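Local structure of PTS system, cellobiose-specific IIA component (Bacillus anthracis, 3K1S) at residues Glu97-Asp100 with Leu101-Leu105; Phe25-Glu28 with Ala29-Phe32. The protein probably accepts a phosphoryl group from HPr and passes it to the IIB component during cellobiose uptake by the bacterial phosphotransferase system. One frame throughout, in Å; residues are numbered along the deposited sequence.

Interaction 1: Glu97-Asp100 with Leu101-Leu105; sequences EFID and LYKKL. With NA (sodium ion), chain N; NA (sodium ion), chain J.
Ile99 and Lys103 lie one turn apart on helix 76-108, the last helix of a spectrin repeat-like three-helix bundle, and their side chains run side by side in the same direction. Ile99 offers its CG2 branch, set anti to the backbone N, and the extended lysine chain passes along it, with Lys103 CE 4.1 Å from Ile99 CG2. The ammonium group at the end of that chain makes a salt bridge with Asp42 of helix 38-67. Asp100 meets the same lysine at a slant. Its OD1 stays 4.6 Å from Lys103 NZ, too far for direct contact, and a water spans the gap by donating to Asp100 OD1 and accepting from Lys103 NZ. The other carboxylate oxygen, OD2, pairs with Lys34 of the second subunit.

On another side of the helix the Tyr102 ring leans back toward the preceding turn and meets Phe98 O obliquely, with Tyr102 CD2 3.1 Å from Phe98 O. That carbonyl is already engaged, since Tyr102 N donates to Phe98 O at 2.9 Å in the ordinary helical manner. Phe98 and Leu101 both face the trimer interface, where each meets its counterparts in the other two subunits.

Sodium ions join the subunits here. Glu97 folds back on itself at chi2 (-51°), which carries its carboxylate round to its own backbone, and Glu97 O and Glu97 OE1 grip one ion together, each at 2.7 Å; Tyr102 of the second subunit completes the protein ligands. Glu97 OE1 is also hydrogen-bonded to Lys34 of the second subunit. A second ion is held by Tyr102 OH of this chain and by Glu97 O of the third subunit. It lies at the edge of the Tyr102 ring, in the ring plane, with Tyr102 OH 2.2 Å from the sodium.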
loop_
_atom_site.group_PDB
_atom_site.type_symbol
_atom_site.label_atom_id
_atom_site.label_comp_id
_atom_site.label_asym_id
_atom_site.label_seq_id
_atom_site.Cartn_x
_atom_site.Cartn_y
_atom_site.Cartn_z
ATOM N N GLU A 97 -10.450 9.697 -1.830
ATOM C CA GLU A 97 -9.828 10.993 -2.062
ATOM C C GLU A 97 -9.788 11.374 -3.536
ATOM O O GLU A 97 -9.930 12.548 -3.875
ATOM C CB GLU A 97 -8.431 11.044 -1.434
ATOM C CG GLU A 97 -8.441 10.977 0.094
ATOM C CD GLU A 97 -9.379 11.995 0.738
ATOM O OE1 GLU A 97 -9.521 13.118 0.202
ATOM O OE2 GLU A 97 -9.974 11.668 1.790
ATOM N N PHE A 98 -9.616 10.393 -4.415
ATOM C CA PHE A 98 -9.778 10.647 -5.848
ATOM C C PHE A 98 -11.209 11.061 -6.175
ATOM O O PHE A 98 -11.434 11.993 -6.954
ATOM C CB PHE A 98 -9.388 9.428 -6.681
ATOM C CG PHE A 98 -7.913 9.268 -6.851
ATOM C CD1 PHE A 98 -7.207 10.101 -7.711
ATOM C CD2 PHE A 98 -7.224 8.286 -6.151
ATOM C CE1 PHE A 98 -5.835 9.959 -7.866
ATOM C CE2 PHE A 98 -5.850 8.138 -6.304
ATOM C CZ PHE A 98 -5.157 8.973 -7.162
ATOM N N ILE A 99 -12.166 10.360 -5.572
ATOM C CA ILE A 99 -13.581 10.619 -5.805
ATOM C C ILE A 99 -13.958 12.040 -5.378
ATOM O O ILE A 99 -14.660 12.746 -6.109
ATOM C CB ILE A 99 -14.466 9.562 -5.104
ATOM C CG1 ILE A 99 -14.149 8.166 -5.663
ATOM C CG2 ILE A 99 -15.949 9.895 -5.274
ATOM C CD1 ILE A 99 -14.581 7.022 -4.775
ATOM N N ASP A 100 -13.474 12.461 -4.209
ATOM C CA ASP A 100 -13.755 13.810 -3.713
ATOM C C ASP A 100 -13.148 14.857 -4.627
ATOM O O ASP A 100 -13.759 15.895 -4.886
ATOM C CB ASP A 100 -13.263 13.996 -2.274
ATOM C CG ASP A 100 -14.397 13.975 -1.260
ATOM O OD1 ASP A 100 -15.540 13.622 -1.631
ATOM O OD2 ASP A 100 -14.149 14.324 -0.086
ATOM N N LEU A 101 -11.954 14.564 -5.131
ATOM C CA LEU A 101 -11.263 15.454 -6.048
ATOM C C LEU A 101 -12.019 15.581 -7.371
ATOM O O LEU A 101 -12.086 16.667 -7.948
ATOM C CB LEU A 101 -9.815 14.990 -6.264
ATOM C CG LEU A 101 -8.889 15.805 -7.173
ATOM C CD1 LEU A 101 -8.892 17.286 -6.817
ATOM C CD2 LEU A 101 -7.476 15.245 -7.101
ATOM N N TYR A 102 -12.595 14.483 -7.848
ATOM C CA TYR A 102 -13.427 14.543 -9.058
ATOM C C TYR A 102 -14.725 15.317 -8.853
ATOM O O TYR A 102 -15.196 15.989 -9.775
ATOM C CB TYR A 102 -13.703 13.148 -9.631
ATOM C CG TYR A 102 -12.574 12.635 -10.494
ATOM C CD1 TYR A 102 -12.324 13.196 -11.744
ATOM C CD2 TYR A 102 -11.749 11.595 -10.060
ATOM C CE1 TYR A 102 -11.285 12.738 -12.545
ATOM C CE2 TYR A 102 -10.701 11.129 -10.856
ATOM C CZ TYR A 102 -10.477 11.710 -12.096
ATOM O OH TYR A 102 -9.453 11.265 -12.901
ATOM N N LYS A 103 -15.295 15.230 -7.651
ATOM C CA LYS A 103 -16.484 16.018 -7.304
ATOM C C LYS A 103 -16.180 17.512 -7.282
ATOM O O LYS A 103 -16.996 18.319 -7.734
ATOM C CB LYS A 103 -17.095 15.569 -5.974
ATOM C CG LYS A 103 -17.908 14.287 -6.090
ATOM C CD LYS A 103 -18.361 13.764 -4.739
ATOM C CE LYS A 103 -19.109 12.451 -4.916
ATOM N NZ LYS A 103 -19.220 11.666 -3.658
ATOM N N LYS A 104 -15.004 17.872 -6.769
ATOM C CA LYS A 104 -14.581 19.274 -6.721
ATOM C C LYS A 104 -14.371 19.832 -8.125
ATOM O O LYS A 104 -14.746 20.970 -8.409
ATOM C CB LYS A 104 -13.298 19.443 -5.899
ATOM C CG LYS A 104 -13.022 20.888 -5.496
ATOM C CD LYS A 104 -11.541 21.156 -5.266
ATOM C CE LYS A 104 -11.318 22.397 -4.399
ATOM N NZ LYS A 104 -12.058 23.607 -4.876
ATOM N N LEU A 105 -13.770 19.023 -8.996
ATOM C CA LEU A 105 -13.498 19.437 -10.370
ATOM C C LEU A 105 -14.777 19.645 -11.184
ATOM O O LEU A 105 -14.797 20.455 -12.111
ATOM C CB LEU A 105 -12.561 18.445 -11.058
ATOM C CG LEU A 105 -11.163 18.289 -10.450
ATOM C CD1 LEU A 105 -10.381 17.205 -11.172
ATOM C CD2 LEU A 105 -10.388 19.606 -10.462
HETATM NA NA NA N . -9.509 14.544 -2.066
HETATM NA NA NA J . -7.650 10.216 -12.277
HETATM O O HOH W 1 -17.367 11.568 -1.924
#

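Interaction 2: Phe25-Glu28 with Ala29-Phe32; sequences FAME and ALQF
Met27, present as selenomethionine, and Leu30 supply the apolar side-chain contact of this helical turn, lying alongside one another and pointing the same way. The terminal methyl does the touching, with Met27 CE 3.9 Å from Leu30 CD1, while the selenium stands slightly farther off. Met27 reaches this position because its chain bends at both chi2 (-53°) and chi3 (-60°), curling the tip forward to Leu30 instead of letting it run straight out.

A different kind of contact links Glu28 to Phe32. The Phe32 ring swings back toward Glu28, whose carbonyl oxygen it meets obliquely, placing Phe32 CD2 3.1 Å from Glu28 O, and the same oxygen accepts the amide of Phe32, with Phe32 N 2.9 Å from Glu28 O. Beneath these side chains runs the regular i to i+4 ladder that sets their spacing. Its straightest rung is Gln31 N to Met27 O, 2.8 Å long with an N-H...O angle of 170°.

The turn belongs to helix 10-34. Ala29 is buried against Ala44 and Met45 of helix 38-67 and also touches Ile99 of helix 76-108, its short side chain lying where the three helices come together. Phe25 packs on Lys47 and Ala48 of helix 38-67, whereas Ala26 and Met27 rest on Val91 of helix 76-108.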
loop_
_atom_site.group_PDB
_atom_site.type_symbol
_atom_site.label_atom_id
_atom_site.label_comp_id
_atom_site.label_asym_id
_atom_site.label_seq_id
_atom_site.Cartn_x
_atom_site.Cartn_y
_atom_site.Cartn_z
ATOM N N PHE A 25 -13.868 -3.097 -5.861
ATOM C CA PHE A 25 -14.978 -2.155 -5.664
ATOM C C PHE A 25 -14.463 -0.727 -5.619
ATOM O O PHE A 25 -15.036 0.170 -6.242
ATOM C CB PHE A 25 -15.789 -2.475 -4.398
ATOM C CG PHE A 25 -16.787 -3.604 -4.567
ATOM C CD1 PHE A 25 -17.670 -3.624 -5.642
ATOM C CD2 PHE A 25 -16.858 -4.631 -3.622
ATOM C CE1 PHE A 25 -18.601 -4.649 -5.790
ATOM C CE2 PHE A 25 -17.783 -5.661 -3.756
ATOM C CZ PHE A 25 -18.661 -5.672 -4.845
ATOM N N ALA A 26 -13.368 -0.520 -4.896
ATOM C CA ALA A 26 -12.768 0.806 -4.784
ATOM C C ALA A 26 -12.333 1.354 -6.144
ATOM O O ALA A 26 -12.597 2.512 -6.455
ATOM C CB ALA A 26 -11.602 0.789 -3.794
HETATM N N MSE A 27 -11.679 0.528 -6.957
HETATM C CA MSE A 27 -11.241 0.969 -8.286
HETATM C C MSE A 27 -12.434 1.194 -9.228
HETATM O O MSE A 27 -12.435 2.140 -10.018
HETATM C CB MSE A 27 -10.230 -0.009 -8.905
HETATM C CG MSE A 27 -8.894 -0.098 -8.167
HETATM SE SE MSE A 27 -7.959 1.611 -7.852
HETATM C CE MSE A 27 -7.737 2.201 -9.706
ATOM N N GLU A 28 -13.442 0.329 -9.135
ATOM C CA GLU A 28 -14.676 0.502 -9.905
ATOM C C GLU A 28 -15.319 1.845 -9.563
ATOM O O GLU A 28 -15.764 2.574 -10.454
ATOM C CB GLU A 28 -15.636 -0.674 -9.676
ATOM C CG GLU A 28 -15.129 -1.995 -10.314
ATOM C CD GLU A 28 -15.612 -3.270 -9.611
ATOM O OE1 GLU A 28 -16.410 -3.200 -8.648
ATOM O OE2 GLU A 28 -15.177 -4.360 -10.031
ATOM N N ALA A 29 -15.326 2.177 -8.273
ATOM C CA ALA A 29 -15.837 3.459 -7.785
ATOM C C ALA A 29 -15.010 4.633 -8.306
ATOM O O ALA A 29 -15.562 5.660 -8.721
ATOM C CB ALA A 29 -15.878 3.474 -6.263
ATOM N N LEU A 30 -13.689 4.478 -8.278
ATOM C CA LEU A 30 -12.787 5.495 -8.799
ATOM C C LEU A 30 -13.132 5.749 -10.265
ATOM O O LEU A 30 -13.343 6.900 -10.669
ATOM C CB LEU A 30 -11.323 5.070 -8.628
ATOM C CG LEU A 30 -10.220 6.120 -8.817
ATOM C CD1 LEU A 30 -8.917 5.648 -8.199
ATOM C CD2 LEU A 30 -10.012 6.468 -10.292
ATOM N N GLN A 31 -13.226 4.671 -11.044
ATOM C CA GLN A 31 -13.579 4.765 -12.461
ATOM C C GLN A 31 -14.948 5.420 -12.713
ATOM O O GLN A 31 -15.086 6.209 -13.647
ATOM C CB GLN A 31 -13.500 3.392 -13.140
ATOM C CG GLN A 31 -13.971 3.388 -14.598
ATOM C CD GLN A 31 -12.976 4.050 -15.551
ATOM O OE1 GLN A 31 -11.926 3.484 -15.863
ATOM N NE2 GLN A 31 -13.311 5.248 -16.023
ATOM N N PHE A 32 -15.951 5.074 -11.901
ATOM C CA PHE A 32 -17.271 5.721 -11.978
ATOM C C PHE A 32 -17.166 7.236 -11.779
ATOM O O PHE A 32 -17.667 8.010 -12.593
ATOM C CB PHE A 32 -18.247 5.148 -10.936
ATOM C CG PHE A 32 -18.810 3.796 -11.287
ATOM C CD1 PHE A 32 -19.298 3.529 -12.564
ATOM C CD2 PHE A 32 -18.880 2.794 -10.325
ATOM C CE1 PHE A 32 -19.828 2.282 -12.880
ATOM C CE2 PHE A 32 -19.409 1.547 -10.630
ATOM C CZ PHE A 32 -19.884 1.289 -11.910
#

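Interaction 2 on helix 10-34 and interaction 1 on helix 76-108 lie side by side in the bundle, their centres 12 Å apart, and they meet directly. Phe98 CD2 of interaction 1 is 3.7 Å from Leu30 CD1 of interaction 2, and Ile99 CD1 approaches Ala29 CB at 4.1 Å, so two adjacent residues from each helix form the junction. Both touch the third subunit: its Glu97 packs on Met27 and Leu30 of interaction 2, and its Leu101 on Leu101 and Tyr102 of interaction 1. The sodium bound by Tyr102 lies about 5 Å from the Leu30 side chain (nearest atoms), which places intrachain helix packing beside the metal-bridged trimer interface.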